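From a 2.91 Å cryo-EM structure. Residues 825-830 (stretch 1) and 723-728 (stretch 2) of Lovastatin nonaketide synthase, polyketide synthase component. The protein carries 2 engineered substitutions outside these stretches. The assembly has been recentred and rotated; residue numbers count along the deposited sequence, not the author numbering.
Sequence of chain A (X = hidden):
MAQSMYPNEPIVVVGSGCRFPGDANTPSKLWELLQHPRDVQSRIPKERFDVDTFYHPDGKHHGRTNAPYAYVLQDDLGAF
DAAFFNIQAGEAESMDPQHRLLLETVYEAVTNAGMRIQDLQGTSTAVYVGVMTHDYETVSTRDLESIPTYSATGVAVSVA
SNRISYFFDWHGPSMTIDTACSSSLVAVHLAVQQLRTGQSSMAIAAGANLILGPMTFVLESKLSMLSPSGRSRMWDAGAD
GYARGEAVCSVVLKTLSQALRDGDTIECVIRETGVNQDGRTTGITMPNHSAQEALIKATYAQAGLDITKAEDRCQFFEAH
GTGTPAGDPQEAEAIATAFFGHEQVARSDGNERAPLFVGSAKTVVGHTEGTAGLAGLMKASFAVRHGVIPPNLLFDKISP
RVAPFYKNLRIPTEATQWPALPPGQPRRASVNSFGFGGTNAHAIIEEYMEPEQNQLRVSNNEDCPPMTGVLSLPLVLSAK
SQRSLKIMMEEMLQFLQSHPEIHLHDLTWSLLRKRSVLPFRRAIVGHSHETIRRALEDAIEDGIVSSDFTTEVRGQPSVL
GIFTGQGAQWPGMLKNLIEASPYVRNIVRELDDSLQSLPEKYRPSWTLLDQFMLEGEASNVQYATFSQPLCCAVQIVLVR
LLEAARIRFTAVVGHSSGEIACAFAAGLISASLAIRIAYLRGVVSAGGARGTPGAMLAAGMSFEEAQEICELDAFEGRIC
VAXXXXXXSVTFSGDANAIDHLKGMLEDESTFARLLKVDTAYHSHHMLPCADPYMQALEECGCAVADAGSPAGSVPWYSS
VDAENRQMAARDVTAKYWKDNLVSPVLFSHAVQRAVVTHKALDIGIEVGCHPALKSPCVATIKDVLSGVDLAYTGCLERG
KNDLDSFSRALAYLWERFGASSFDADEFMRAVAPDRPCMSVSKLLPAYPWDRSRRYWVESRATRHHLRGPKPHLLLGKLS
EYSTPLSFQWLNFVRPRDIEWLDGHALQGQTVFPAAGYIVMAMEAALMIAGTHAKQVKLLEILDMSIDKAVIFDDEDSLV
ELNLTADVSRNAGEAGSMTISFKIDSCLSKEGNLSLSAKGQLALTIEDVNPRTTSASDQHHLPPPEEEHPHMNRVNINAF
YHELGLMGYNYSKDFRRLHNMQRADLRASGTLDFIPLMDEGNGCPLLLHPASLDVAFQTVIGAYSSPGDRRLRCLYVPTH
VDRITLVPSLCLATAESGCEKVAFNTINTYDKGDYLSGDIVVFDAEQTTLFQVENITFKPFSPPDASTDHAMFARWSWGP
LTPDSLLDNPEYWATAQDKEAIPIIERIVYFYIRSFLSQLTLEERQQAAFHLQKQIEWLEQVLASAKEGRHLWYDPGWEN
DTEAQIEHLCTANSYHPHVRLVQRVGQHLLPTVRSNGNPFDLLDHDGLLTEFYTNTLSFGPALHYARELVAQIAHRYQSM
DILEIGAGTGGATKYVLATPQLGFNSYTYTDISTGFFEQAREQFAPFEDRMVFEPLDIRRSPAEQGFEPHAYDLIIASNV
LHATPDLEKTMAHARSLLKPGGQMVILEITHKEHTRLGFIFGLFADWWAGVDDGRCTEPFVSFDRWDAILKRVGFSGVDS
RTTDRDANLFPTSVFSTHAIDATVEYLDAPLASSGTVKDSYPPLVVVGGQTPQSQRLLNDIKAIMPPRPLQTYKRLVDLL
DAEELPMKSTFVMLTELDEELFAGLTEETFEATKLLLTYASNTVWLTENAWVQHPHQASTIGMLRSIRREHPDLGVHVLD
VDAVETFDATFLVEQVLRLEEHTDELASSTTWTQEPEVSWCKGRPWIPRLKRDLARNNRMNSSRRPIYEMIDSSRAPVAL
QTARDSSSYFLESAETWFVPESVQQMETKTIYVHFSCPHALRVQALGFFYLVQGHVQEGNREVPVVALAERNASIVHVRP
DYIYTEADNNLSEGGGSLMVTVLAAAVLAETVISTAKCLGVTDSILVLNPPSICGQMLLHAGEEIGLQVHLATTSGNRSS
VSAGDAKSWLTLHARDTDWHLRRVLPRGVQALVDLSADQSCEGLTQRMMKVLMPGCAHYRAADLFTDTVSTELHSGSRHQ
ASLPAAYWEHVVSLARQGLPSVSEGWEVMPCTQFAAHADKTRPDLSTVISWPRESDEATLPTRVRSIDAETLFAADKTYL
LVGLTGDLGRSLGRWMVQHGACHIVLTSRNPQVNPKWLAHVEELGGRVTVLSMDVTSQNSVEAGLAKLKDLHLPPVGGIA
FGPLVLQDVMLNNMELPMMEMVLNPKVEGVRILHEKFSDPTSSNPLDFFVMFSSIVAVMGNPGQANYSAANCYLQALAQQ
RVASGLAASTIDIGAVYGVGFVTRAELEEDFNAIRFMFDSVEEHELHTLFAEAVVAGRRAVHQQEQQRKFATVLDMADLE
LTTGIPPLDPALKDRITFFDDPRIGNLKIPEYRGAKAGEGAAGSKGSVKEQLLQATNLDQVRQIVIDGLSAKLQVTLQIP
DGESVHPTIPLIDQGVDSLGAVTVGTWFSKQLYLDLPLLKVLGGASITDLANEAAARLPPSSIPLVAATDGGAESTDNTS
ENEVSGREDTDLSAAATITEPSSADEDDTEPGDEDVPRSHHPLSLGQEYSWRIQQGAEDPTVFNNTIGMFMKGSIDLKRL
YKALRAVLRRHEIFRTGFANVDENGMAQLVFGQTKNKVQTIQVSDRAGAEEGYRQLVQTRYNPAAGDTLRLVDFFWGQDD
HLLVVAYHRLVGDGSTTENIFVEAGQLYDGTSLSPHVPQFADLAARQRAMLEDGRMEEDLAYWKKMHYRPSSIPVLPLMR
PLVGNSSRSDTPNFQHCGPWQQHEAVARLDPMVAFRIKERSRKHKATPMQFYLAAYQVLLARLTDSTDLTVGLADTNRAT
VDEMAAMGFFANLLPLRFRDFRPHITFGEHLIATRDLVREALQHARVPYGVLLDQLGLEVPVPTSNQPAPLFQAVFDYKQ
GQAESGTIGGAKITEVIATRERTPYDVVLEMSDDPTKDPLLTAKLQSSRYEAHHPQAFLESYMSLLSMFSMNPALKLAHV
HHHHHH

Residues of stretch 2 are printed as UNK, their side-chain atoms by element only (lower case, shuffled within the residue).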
# COMPACT_ATOMS: atom_id res chain seq x y z
N PRO A 825 66.06 24.53 64.61
CA PRO A 825 65.71 23.56 63.57
C PRO A 825 64.30 23.81 63.06
O PRO A 825 63.43 24.30 63.78
CB PRO A 825 65.84 22.21 64.27
CG PRO A 825 65.64 22.51 65.71
CD PRO A 825 66.23 23.87 65.92
N VAL A 826 64.08 23.45 61.80
CA VAL A 826 62.82 23.72 61.11
C VAL A 826 62.01 22.43 61.06
O VAL A 826 62.44 21.44 60.46
CB VAL A 826 63.05 24.28 59.70
CG1 VAL A 826 61.73 24.66 59.05
CG2 VAL A 826 63.99 25.47 59.75
N LEU A 827 60.83 22.45 61.68
CA LEU A 827 59.89 21.34 61.60
C LEU A 827 58.84 21.62 60.52
O LEU A 827 57.65 21.79 60.79
CB LEU A 827 59.23 21.09 62.96
CG LEU A 827 60.12 20.43 64.02
CD1 LEU A 827 61.23 21.36 64.48
CD2 LEU A 827 59.28 19.96 65.20
N PHE A 828 59.32 21.67 59.28
CA PHE A 828 58.44 21.96 58.15
C PHE A 828 57.31 20.94 58.05
O PHE A 828 56.17 21.29 57.75
CB PHE A 828 59.25 22.00 56.86
CG PHE A 828 58.42 22.13 55.62
CD1 PHE A 828 57.92 23.36 55.23
CD2 PHE A 828 58.14 21.02 54.84
CE1 PHE A 828 57.15 23.47 54.09
CE2 PHE A 828 57.37 21.13 53.70
CZ PHE A 828 56.87 22.36 53.33
N SER A 829 57.63 19.67 58.30
CA SER A 829 56.60 18.63 58.24
C SER A 829 55.50 18.89 59.26
O SER A 829 54.31 18.74 58.96
CB SER A 829 57.23 17.26 58.47
OG SER A 829 56.27 16.23 58.32
N HIS A 830 55.88 19.28 60.48
CA HIS A 830 54.89 19.55 61.51
C HIS A 830 54.01 20.74 61.14
O HIS A 830 52.79 20.70 61.36
CB HIS A 830 55.58 19.79 62.86
CG HIS A 830 54.64 19.82 64.02
ND1 HIS A 830 53.66 18.87 64.21
CD2 HIS A 830 54.53 20.69 65.06
CE1 HIS A 830 52.99 19.15 65.31
NE2 HIS A 830 53.50 20.25 65.85
N UNK A 723 66.44 20.31 58.53
CA UNK A 723 65.00 20.54 58.61
C UNK A 723 64.24 19.24 58.39
O UNK A 723 64.69 18.36 57.65
c UNK A 723 64.57 21.59 57.60
N UNK A 724 63.08 19.12 59.03
CA UNK A 724 62.22 17.94 58.89
C UNK A 724 61.16 18.27 57.84
O UNK A 724 60.05 18.70 58.16
o UNK A 724 60.78 16.42 60.11
c UNK A 724 61.59 17.57 60.23
N UNK A 725 61.51 18.06 56.57
CA UNK A 725 60.60 18.38 55.48
C UNK A 725 59.38 17.46 55.48
O UNK A 725 58.28 17.90 55.12
o UNK A 725 62.51 20.33 54.58
n UNK A 725 63.62 18.71 53.49
c UNK A 725 62.54 19.20 54.09
c UNK A 725 61.33 18.30 54.14
N UNK A 726 59.56 16.21 55.87
CA UNK A 726 58.47 15.24 55.87
C UNK A 726 58.81 14.15 56.88
O UNK A 726 59.95 14.08 57.37
c UNK A 726 58.25 14.64 54.47
o UNK A 726 59.32 13.78 54.11
N UNK A 727 57.85 13.29 57.22
CA UNK A 727 58.16 12.19 58.15
C UNK A 727 59.30 11.31 57.67
O UNK A 727 60.04 10.77 58.49
c UNK A 727 56.84 11.42 58.24
c UNK A 727 56.42 13.31 56.84
c UNK A 727 55.79 12.41 57.87
N UNK A 728 59.45 11.15 56.35
CA UNK A 728 60.51 10.33 55.78
C UNK A 728 61.70 11.15 55.29
O UNK A 728 62.66 10.57 54.78
c UNK A 728 59.95 9.50 54.62
o UNK A 728 57.92 8.33 54.22
o UNK A 728 58.80 8.16 56.22
c UNK A 728 58.81 8.60 55.05

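Position 723 carries a single side-chain atom, a carbon, and nothing lies beyond it. That CB comes within 3.7 Å of CB of Val826, an apolar contact between two buried residues, while the backbone CA of 723 lies 3.3 Å from O of Val826 in a CA-H...O contact. A lone CB identifies Ala723. So short a side chain suits a place where the two backbones run close, with 4.6 Å between CA of Ala723 and CA of Val826.

Position 724 has one carbon followed by one oxygen, unbranched. Its backbone does most of the work: N of 724 donates a hydrogen bond to O of Val826 at 2.8 Å, nearly straight at 168°, and O of 724 accepts one from N of Ser829 at 2.6 Å. One carbon followed by one oxygen is the pattern of serine, so this is Ser724. It adds little through its side chain, which is in the t rotamer; OG stays 4.0 Å from CB of Ser829. A small polar residue fits this partly exposed site, where the main chain must approach its partner closely.

Position 725 shows two carbons, the second bearing one oxygen and one nitrogen, a branched end that spells an amide. The CA-to-CB bond points away from stretch 1, so the nearest approach falls to the backbone: O of 725 lies 3.1 Å from CD2 of Phe828, at the edge of the ring and near its plane. With only two carbons it is asparagine rather than glutamine. Asn725 is buried, and an amide there needs polar company; its ND2 finds a hydrogen-bond partner elsewhere in the structure.

At 726 there is again one carbon and then one oxygen. The CA-to-CB bond points away from stretch 1, and the closest contact is made by the backbone, with CA of 726 lying 3.4 Å from OG of Ser829. The residue is Ser726, in the p rotamer. Its compact side chain, turned from the interface, leaves CA open to the Ser829 hydroxyl.

Position 727 has three carbons that close a ring onto the backbone nitrogen, which only proline does. The ring touches stretch 1 at OG of Ser829. In Pro727 the closest atom is CD, 3.3 Å from OG of Ser829. The ring restricts phi, here -57°, and removes the N-H, so this backbone nitrogen can donate no hydrogen bond.

Position 728 bears two carbons, the second carrying two oxygens: a carboxylate one methylene from CA, hence Asp728. It makes no contact with stretch 1; its CB, the nearest of its side-chain atoms, lies 8.5 Å from OG of Ser829, and its charge suits an exposed site.

The contact therefore rests on the main chain. The two hydrogen bonds centre on Ser724, whose N and O engage Val826 before the helix and Ser829 in its first turn. Around them, the Val826 and Ala723 side chains pack together, the Phe828 ring edge meets O of Asn725, and Ser829, pointing toward stretch 2, sits against Ser726 and Pro727.

Stretch 2, residues 723-728: ASNSPD
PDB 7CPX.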